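Local structure of putative exported protein (Bacteroides fragilis NCTC 9343, 3IEE) at residues A23-I27 against A158-L162; K177-M182 against E206-L211; F240-V244 against M260-F265. The protein is of unknown function but is largely helical and is probably exported, perhaps as a lipoprotein. One frame throughout, in Å; residues are numbered along the deposited sequence. Where two conformers were deposited one is given.

Contact 1 of 3, residues A23-I27 against A158-L162; sequences AAEVI and AELVL. With EDO (1,2-ethanediol), chain B.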
loop_
_atom_site.group_PDB
_atom_site.type_symbol
_atom_site.label_atom_id
_atom_site.label_comp_id
_atom_site.label_asym_id
_atom_site.label_seq_id
_atom_site.Cartn_x
_atom_site.Cartn_y
_atom_site.Cartn_z
ATOM N N ALA A 23 20.026 11.576 -2.718
ATOM C CA ALA A 23 19.035 10.842 -3.484
ATOM C C ALA A 23 18.948 9.390 -3.040
ATOM O O ALA A 23 17.884 8.833 -2.907
ATOM C CB ALA A 23 19.375 10.913 -4.983
ATOM N N ALA A 24 20.098 8.764 -2.824
ATOM C CA ALA A 24 20.152 7.405 -2.272
ATOM C C ALA A 24 19.485 7.283 -0.924
ATOM O O ALA A 24 18.801 6.287 -0.666
ATOM C CB ALA A 24 21.610 6.936 -2.153
ATOM N N GLU A 25 19.673 8.275 -0.052
ATOM C CA GLU A 25 19.059 8.235 1.270
ATOM C C GLU A 25 17.543 8.295 1.174
ATOM O O GLU A 25 16.834 7.623 1.905
ATOM C CB GLU A 25 19.563 9.365 2.143
ATOM C CG GLU A 25 20.947 9.177 2.699
ATOM C CD GLU A 25 21.107 7.863 3.438
ATOM O OE1 GLU A 25 20.241 7.512 4.264
ATOM O OE2 GLU A 25 22.088 7.157 3.136
ATOM N N VAL A 26 17.047 9.106 0.237
ATOM C CA VAL A 26 15.604 9.244 0.003
ATOM C C VAL A 26 15.024 7.907 -0.425
ATOM O O VAL A 26 14.040 7.430 0.138
ATOM C CB VAL A 26 15.291 10.290 -1.009
ATOM C CG1 VAL A 26 13.793 10.170 -1.488
ATOM C CG2 VAL A 26 15.596 11.712 -0.415
ATOM N N ILE A 27 15.688 7.272 -1.377
ATOM C CA ILE A 27 15.214 5.958 -1.873
ATOM C C ILE A 27 15.330 4.854 -0.815
ATOM O O ILE A 27 14.411 4.028 -0.679
ATOM C CB ILE A 27 15.872 5.582 -3.225
ATOM C CG1 ILE A 27 15.560 6.634 -4.307
ATOM C CG2 ILE A 27 15.381 4.209 -3.704
ATOM C CD1 ILE A 27 14.136 6.753 -4.612
ATOM N N ALA A 158 14.651 11.982 -6.570
ATOM C CA ALA A 158 15.816 11.146 -6.231
ATOM C C ALA A 158 16.155 10.230 -7.424
ATOM O O ALA A 158 17.354 10.056 -7.796
ATOM C CB ALA A 158 15.536 10.351 -4.969
ATOM N N GLU A 159 15.112 9.667 -8.033
ATOM C CA GLU A 159 15.306 8.869 -9.276
ATOM C C GLU A 159 15.986 9.618 -10.395
ATOM O O GLU A 159 16.846 9.084 -11.099
ATOM C CB GLU A 159 13.981 8.235 -9.760
ATOM C CG GLU A 159 13.376 7.249 -8.828
ATOM C CD GLU A 159 11.940 6.855 -9.180
ATOM O OE1 GLU A 159 11.432 7.380 -10.173
ATOM O OE2 GLU A 159 11.322 6.053 -8.413
ATOM N N LEU A 160 15.584 10.852 -10.612
ATOM C CA LEU A 160 16.152 11.671 -11.662
ATOM C C LEU A 160 17.650 11.840 -11.427
ATOM O O LEU A 160 18.443 11.804 -12.378
ATOM C CB LEU A 160 15.472 13.033 -11.692
ATOM C CG LEU A 160 14.058 13.064 -12.237
ATOM C CD1 LEU A 160 13.392 14.350 -11.863
ATOM C CD2 LEU A 160 14.114 12.913 -13.731
ATOM N N VAL A 161 18.049 12.009 -10.174
ATOM C CA VAL A 161 19.494 12.080 -9.852
ATOM C C VAL A 161 20.250 10.761 -10.138
ATOM O O VAL A 161 21.334 10.750 -10.779
ATOM C CB VAL A 161 19.717 12.564 -8.356
ATOM C CG1 VAL A 161 21.195 12.417 -7.894
ATOM C CG2 VAL A 161 19.255 13.992 -8.169
ATOM N N LEU A 162 19.715 9.662 -9.628
ATOM C CA LEU A 162 20.374 8.396 -9.736
ATOM C C LEU A 162 20.392 7.841 -11.163
ATOM O O LEU A 162 21.259 7.025 -11.488
ATOM C CB LEU A 162 19.762 7.410 -8.756
ATOM C CG LEU A 162 19.915 7.773 -7.236
ATOM C CD1 LEU A 162 19.237 6.755 -6.340
ATOM C CD2 LEU A 162 21.382 7.908 -6.887
HETATM C C1 EDO B . 9.622 4.006 -6.088
HETATM O O1 EDO B . 10.282 2.803 -6.455
HETATM C C2 EDO B . 10.548 4.931 -5.295
HETATM O O2 EDO B . 11.765 5.313 -5.960
#

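Contact 2 of 3, residues K177-M182 against E206-L211; sequences KMSSTM and ELTKQL. With EDO (1,2-ethanediol), chain H.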
loop_
_atom_site.group_PDB
_atom_site.type_symbol
_atom_site.label_atom_id
_atom_site.label_comp_id
_atom_site.label_asym_id
_atom_site.label_seq_id
_atom_site.Cartn_x
_atom_site.Cartn_y
_atom_site.Cartn_z
ATOM N N LYS A 177 6.837 4.090 -11.106
ATOM C CA LYS A 177 5.674 4.914 -10.773
ATOM C C LYS A 177 4.403 4.082 -10.879
ATOM O O LYS A 177 3.570 4.029 -9.961
ATOM C CB LYS A 177 5.580 6.133 -11.677
ATOM C CG LYS A 177 4.416 7.034 -11.330
ATOM C CD LYS A 177 4.572 7.655 -9.977
ATOM C CE LYS A 177 3.535 8.771 -9.733
ATOM N NZ LYS A 177 3.987 10.026 -10.413
HETATM N N MSE A 178 4.229 3.403 -12.010
HETATM C CA MSE A 178 3.022 2.602 -12.200
HETATM C C MSE A 178 2.921 1.407 -11.264
HETATM O O MSE A 178 1.833 1.020 -10.823
HETATM C CB MSE A 178 2.956 2.164 -13.634
HETATM C CG MSE A 178 2.646 3.369 -14.510
HETATM SE SE MSE A 178 2.200 2.868 -16.381
HETATM C CE MSE A 178 3.915 2.843 -17.010
ATOM N N SER A 179 4.051 0.821 -10.931
ATOM C CA SER A 179 4.035 -0.288 -9.963
ATOM C C SER A 179 3.522 0.215 -8.594
ATOM O O SER A 179 2.742 -0.461 -7.904
ATOM C CB SER A 179 5.429 -0.881 -9.852
ATOM O OG SER A 179 5.799 -1.518 -11.067
ATOM N N SER A 180 3.952 1.406 -8.192
ATOM C CA SER A 180 3.437 2.019 -6.936
ATOM C C SER A 180 1.926 2.287 -7.008
ATOM O O SER A 180 1.186 2.036 -6.063
ATOM C CB SER A 180 4.168 3.325 -6.604
ATOM O OG SER A 180 5.541 3.050 -6.315
ATOM N N THR A 181 1.457 2.776 -8.148
ATOM C CA THR A 181 0.060 3.078 -8.308
ATOM C C THR A 181 -0.753 1.792 -8.252
ATOM O O THR A 181 -1.838 1.768 -7.616
ATOM C CB THR A 181 -0.247 3.876 -9.619
ATOM O OG1 THR A 181 0.662 4.990 -9.768
ATOM C CG2 THR A 181 -1.671 4.440 -9.593
HETATM N N MSE A 182 -0.309 0.726 -8.938
HETATM C CA MSE A 182 -1.004 -0.576 -8.863
HETATM C C MSE A 182 -1.083 -1.096 -7.423
HETATM O O MSE A 182 -2.141 -1.577 -6.988
HETATM C CB MSE A 182 -0.378 -1.604 -9.790
HETATM C CG MSE A 182 -0.659 -1.269 -11.278
HETATM SE SE MSE A 182 -0.072 -2.724 -12.447
HETATM C CE MSE A 182 1.849 -2.358 -12.417
ATOM N N GLU A 206 -5.561 7.800 -12.441
ATOM C CA GLU A 206 -4.132 8.194 -12.362
ATOM C C GLU A 206 -3.281 7.197 -13.116
ATOM O O GLU A 206 -2.367 7.580 -13.878
ATOM C CB GLU A 206 -3.631 8.244 -10.931
ATOM C CG GLU A 206 -4.203 9.374 -10.110
ATOM C CD GLU A 206 -3.767 9.312 -8.644
ATOM O OE1 GLU A 206 -2.802 8.557 -8.293
ATOM O OE2 GLU A 206 -4.434 10.027 -7.843
ATOM N N LEU A 207 -3.550 5.919 -12.874
ATOM C CA LEU A 207 -2.807 4.858 -13.556
ATOM C C LEU A 207 -2.952 4.999 -15.071
ATOM O O LEU A 207 -1.991 4.832 -15.837
ATOM C CB LEU A 207 -3.233 3.498 -13.042
ATOM C CG LEU A 207 -2.412 2.303 -13.584
ATOM C CD1 LEU A 207 -0.896 2.439 -13.411
ATOM C CD2 LEU A 207 -2.942 1.021 -12.945
ATOM N N THR A 208 -4.175 5.274 -15.503
ATOM C CA THR A 208 -4.432 5.474 -16.937
ATOM C C THR A 208 -3.613 6.651 -17.525
ATOM O O THR A 208 -3.020 6.512 -18.580
ATOM C CB THR A 208 -5.916 5.637 -17.184
ATOM O OG1 THR A 208 -6.614 4.437 -16.787
ATOM C CG2 THR A 208 -6.190 5.939 -18.671
ATOM N N LYS A 209 -3.583 7.796 -16.817
ATOM C CA LYS A 209 -2.746 8.913 -17.217
ATOM C C LYS A 209 -1.276 8.523 -17.285
ATOM O O LYS A 209 -0.573 8.916 -18.232
ATOM C CB LYS A 209 -2.904 10.098 -16.260
ATOM C CG LYS A 209 -4.224 10.793 -16.382
ATOM C CD LYS A 209 -4.409 11.838 -15.229
ATOM C CE LYS A 209 -5.863 11.825 -14.601
ATOM N NZ LYS A 209 -5.928 11.637 -13.057
ATOM N N GLN A 210 -0.792 7.752 -16.291
ATOM C CA GLN A 210 0.594 7.281 -16.319
ATOM C C GLN A 210 0.839 6.401 -17.555
ATOM O O GLN A 210 1.877 6.482 -18.243
ATOM C CB GLN A 210 0.928 6.536 -14.999
ATOM C CG GLN A 210 0.921 7.507 -13.814
ATOM C CD GLN A 210 0.773 6.879 -12.482
ATOM O OE1 GLN A 210 0.845 5.659 -12.315
ATOM N NE2 GLN A 210 0.498 7.734 -11.498
ATOM N N LEU A 211 -0.109 5.510 -17.834
ATOM C CA LEU A 211 0.034 4.600 -18.974
ATOM C C LEU A 211 0.038 5.384 -20.298
ATOM O O LEU A 211 0.873 5.123 -21.151
ATOM C CB LEU A 211 -1.043 3.526 -18.965
ATOM C CG LEU A 211 -1.036 2.546 -20.116
ATOM C CD1 LEU A 211 0.320 1.875 -20.246
ATOM C CD2 LEU A 211 -2.172 1.501 -19.921
HETATM C C1 EDO H . 2.744 1.446 -2.401
HETATM O O1 EDO H . 1.723 2.250 -3.035
HETATM C C2 EDO H . 3.974 1.237 -3.291
HETATM O O2 EDO H . 4.764 2.454 -3.400
#

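Contact 3 of 3, residues F240-V244 against M260-F265; sequences FIKQV and MLTSAF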
loop_
_atom_site.group_PDB
_atom_site.type_symbol
_atom_site.label_atom_id
_atom_site.label_comp_id
_atom_site.label_asym_id
_atom_site.label_seq_id
_atom_site.Cartn_x
_atom_site.Cartn_y
_atom_site.Cartn_z
ATOM N N PHE A 240 -4.453 -4.928 -16.308
ATOM C CA PHE A 240 -4.766 -4.660 -14.901
ATOM C C PHE A 240 -5.861 -3.582 -14.763
ATOM O O PHE A 240 -6.830 -3.748 -14.020
ATOM C CB PHE A 240 -3.501 -4.240 -14.181
ATOM C CG PHE A 240 -3.709 -3.904 -12.742
ATOM C CD1 PHE A 240 -3.988 -2.592 -12.319
ATOM C CD2 PHE A 240 -3.560 -4.877 -11.793
ATOM C CE1 PHE A 240 -4.137 -2.284 -10.931
ATOM C CE2 PHE A 240 -3.713 -4.585 -10.452
ATOM C CZ PHE A 240 -3.978 -3.311 -10.019
ATOM N N ILE A 241 -5.700 -2.490 -15.502
ATOM C CA ILE A 241 -6.693 -1.419 -15.488
ATOM C C ILE A 241 -8.069 -1.961 -15.854
ATOM O O ILE A 241 -9.079 -1.665 -15.193
ATOM C CB ILE A 241 -6.299 -0.278 -16.435
ATOM C CG1 ILE A 241 -5.047 0.482 -15.943
ATOM C CG2 ILE A 241 -7.518 0.701 -16.722
ATOM C CD1 ILE A 241 -4.477 1.358 -17.031
ATOM N N LYS A 242 -8.118 -2.767 -16.898
ATOM C CA LYS A 242 -9.386 -3.326 -17.376
ATOM C C LYS A 242 -10.004 -4.288 -16.320
ATOM O O LYS A 242 -11.230 -4.297 -16.118
ATOM C CB LYS A 242 -9.208 -3.983 -18.743
ATOM C CG LYS A 242 -8.976 -2.930 -19.834
ATOM C CD LYS A 242 -8.951 -3.426 -21.318
ATOM C CE LYS A 242 -7.683 -4.169 -21.697
ATOM N NZ LYS A 242 -7.458 -4.276 -23.196
ATOM N N GLN A 243 -9.169 -5.080 -15.671
ATOM C CA GLN A 243 -9.638 -5.990 -14.612
ATOM C C GLN A 243 -10.193 -5.185 -13.423
ATOM O O GLN A 243 -11.208 -5.555 -12.848
ATOM C CB GLN A 243 -8.503 -6.891 -14.142
ATOM C CG GLN A 243 -8.096 -8.001 -15.115
ATOM C CD GLN A 243 -7.167 -9.037 -14.421
ATOM O OE1 GLN A 243 -6.605 -8.790 -13.330
ATOM N NE2 GLN A 243 -7.046 -10.200 -15.027
ATOM N N VAL A 244 -9.531 -4.091 -13.047
ATOM C CA VAL A 244 -9.987 -3.315 -11.892
ATOM C C VAL A 244 -11.340 -2.720 -12.253
ATOM O O VAL A 244 -12.251 -2.753 -11.438
ATOM C CB VAL A 244 -9.029 -2.202 -11.455
ATOM C CG1 VAL A 244 -9.693 -1.302 -10.323
ATOM C CG2 VAL A 244 -7.670 -2.781 -11.010
HETATM N N MSE A 260 -6.900 -12.213 -8.032
HETATM C CA MSE A 260 -6.782 -12.037 -9.479
HETATM C C MSE A 260 -5.963 -10.773 -9.766
HETATM O O MSE A 260 -5.035 -10.774 -10.596
HETATM C CB MSE A 260 -8.143 -11.896 -10.149
HETATM C CG MSE A 260 -8.066 -11.811 -11.635
HETATM SE SE MSE A 260 -9.891 -11.605 -12.352
HETATM C CE MSE A 260 -10.369 -9.884 -11.533
ATOM N N LEU A 261 -6.327 -9.692 -9.078
ATOM C CA LEU A 261 -5.654 -8.408 -9.305
ATOM C C LEU A 261 -4.175 -8.467 -8.864
ATOM O O LEU A 261 -3.304 -7.938 -9.576
ATOM C CB LEU A 261 -6.379 -7.283 -8.582
ATOM C CG LEU A 261 -7.774 -6.937 -9.128
ATOM C CD1 LEU A 261 -8.475 -5.884 -8.266
ATOM C CD2 LEU A 261 -7.732 -6.465 -10.584
ATOM N N THR A 262 -3.910 -9.069 -7.693
ATOM C CA THR A 262 -2.543 -9.062 -7.146
ATOM C C THR A 262 -1.737 -9.917 -8.084
ATOM O O THR A 262 -0.620 -9.595 -8.439
ATOM C CB THR A 262 -2.458 -9.612 -5.716
ATOM O OG1 THR A 262 -2.900 -10.961 -5.708
ATOM C CG2 THR A 262 -3.266 -8.795 -4.729
ATOM N N SER A 263 -2.331 -11.006 -8.570
ATOM C CA SER A 263 -1.638 -11.840 -9.550
ATOM C C SER A 263 -1.329 -11.123 -10.869
ATOM O O SER A 263 -0.259 -11.342 -11.459
ATOM C CB SER A 263 -2.416 -13.136 -9.795
ATOM O OG SER A 263 -2.493 -13.858 -8.559
ATOM N N ALA A 264 -2.240 -10.257 -11.301
ATOM C CA ALA A 264 -2.051 -9.459 -12.520
ATOM C C ALA A 264 -0.866 -8.492 -12.301
ATOM O O ALA A 264 0.032 -8.351 -13.151
ATOM C CB ALA A 264 -3.330 -8.728 -12.883
ATOM N N PHE A 265 -0.819 -7.925 -11.108
ATOM C CA PHE A 265 0.277 -7.052 -10.708
ATOM C C PHE A 265 1.615 -7.804 -10.700
ATOM O O PHE A 265 2.596 -7.386 -11.333
ATOM C CB PHE A 265 -0.041 -6.446 -9.340
ATOM C CG PHE A 265 1.119 -5.808 -8.693
ATOM C CD1 PHE A 265 1.667 -4.644 -9.230
ATOM C CD2 PHE A 265 1.738 -6.397 -7.585
ATOM C CE1 PHE A 265 2.763 -4.039 -8.659
ATOM C CE2 PHE A 265 2.865 -5.769 -6.978
ATOM C CZ PHE A 265 3.381 -4.610 -7.539
#

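Contact 1 of 3, residues A23-I27 against A158-L162
E159 OE2 is gripped by two groups on the flank where E159 CG meets I27 CD1. The 1,2-ethanediol, probably carried over from the crystallisation liquor, donates its O2 hydroxyl to E159 OE2 at 2.6 Å. R176 of helix 169-189 makes a salt bridge to the same carboxylate oxygen through NE and also bonds to the diol through NH2, so the carboxylate, the guanidinium group and the diol bind one another in a closed set. Such a pairing would be expected to keep E159 charged. No hydrogen bond joins the two segments themselves, and what they share is apolar.

At the centre the small side chains of A23 and A158 face each other, and their backbones come together until the CA atoms of A23 and A158 are 4.2 Å apart. The A158 methyl lies 3.5 Å from A23 O, a carbonyl already engaged by I27 N one turn further on. Small residues at the crossing are consistent with this near approach of the two backbones; the axes of the short segments come to 8.9 Å and run at 131° to each other, steeply inclined rather than antiparallel. Helix 17-40 is thereby laid against the last turn of helix 123-162, two elements far apart in sequence within the DUF6845 region.

Larger side chains close around this pair. V161 holds CG1 anti to its backbone N (chi1 170°), which sets that methyl 3.7 Å from A23 CB. L162 reaches over from the exposed side, its CG 3.9 Å from A23 CB and its CD1 near the backbone N of A24. I27 lays CG1 alongside the A158 methyl, 3.8 Å from A158 CB, while V26 CG1 reaches A158 CB from the neighbouring position; beyond, V26 and I27 both rest on T155.

Contact 2 of 3, residues K177-M182 against E206-L211
L207 spreads its two methyls between a pair of selenomethionines and makes the apolar centre of the contact. Its CD1 lies 3.8 Å from M178 CG, and L207 CD2 lies 3.6 Å from M182 CG. The fork reaches them because a chi1 of -174° swings the branch across toward the facing helix, although the first bond of the side chain does not aim there. M178 runs past Q210 in the opposite direction, its CG against Q210 CB, and brings its selenium to the backbone of L211, 3.8 Å from L211 CA. Behind this layer M178 rests on L234 and L207 on I241, both from helix 224-247.

Consecutive helices 169-189 and 197-215 form an antiparallel hairpin here, their short segments running at 163°. T181 divides its branches between the two kinds of surface: the CG2 methyl packs 3.9 Å from L207 CB, whereas the hydroxyl turns to the polar side. There T181 OG1 donates to Q210 OE1 at 2.6 Å, meeting a lone pair in the carbonyl plane at a C=O...O angle of 112°. The bent chain of K177 crosses the Q210 side chain at about a right angle, with K177 CE 3.7 Å from Q210 NE2. Further out, E206 pairs with K203 of its own helix.

The short hydroxyl-to-amide bond is thus the one clear hydrogen bond between the segments, set at the polar edge of a mainly apolar interface; with T181 buried and Q210 only partly exposed, it should help to orient both the hydroxyl and the amide.

Contact 3 of 3, residues F240-V244 against M260-F265
The F240 ring turns its edge to the opposing helix. In the ring plane L261 O faces that edge, 3.5 Å from F240 CE2, and the A264 methyl lies beside it, 4.0 Å from F240 CD2. V244 CG2, one turn on in the same helix as the ring, lies 3.6 Å above the plane of F240 on one face, offset toward the rim. A chi1 of 178° swings the ring away from its own backbone N and toward the facing helix. The carbonyl it meets is already bonded within its helix to F265 N.

L261 packs alongside with one methyl: CD2 touches both Q243 CB and V244 CG2, each at 3.7 Å. Q243 extends beyond it, bringing OE1 to 3.3 Å from A264 CB, its side chain crossing that of M260 obliquely with Q243 NE2 3.9 Å from M260 CG.

The short segments run nearly antiparallel, at 172°, in the hairpin of helices 224-247 and 255-268 that completes the chain. Helix 169-189 covers one flank, M182 touching F240 and L186 touching L261; from helix 197-215, I200 and V204 pack on V244 and L211 on I241.

Contacts 2 and 3 belong to one helical assembly within the DUF3829-like region: their centres are about 13 Å apart and they touch directly, for instance where S179 O of contact 2 meets the F265 ring of contact 3. Each joins two helices that follow one another in the chain. Contact 1 instead joins distant helices of the DUF6845 region; its centre is about 20 Å from that of contact 2 without touching it, although R176 of helix 169-189 reaches its flank. Contact 2 is the most buried and alone has a hydrogen bond between its segments. Contacts 1 and 3 are partly buried, the first closing on alanines, the other on an aromatic edge.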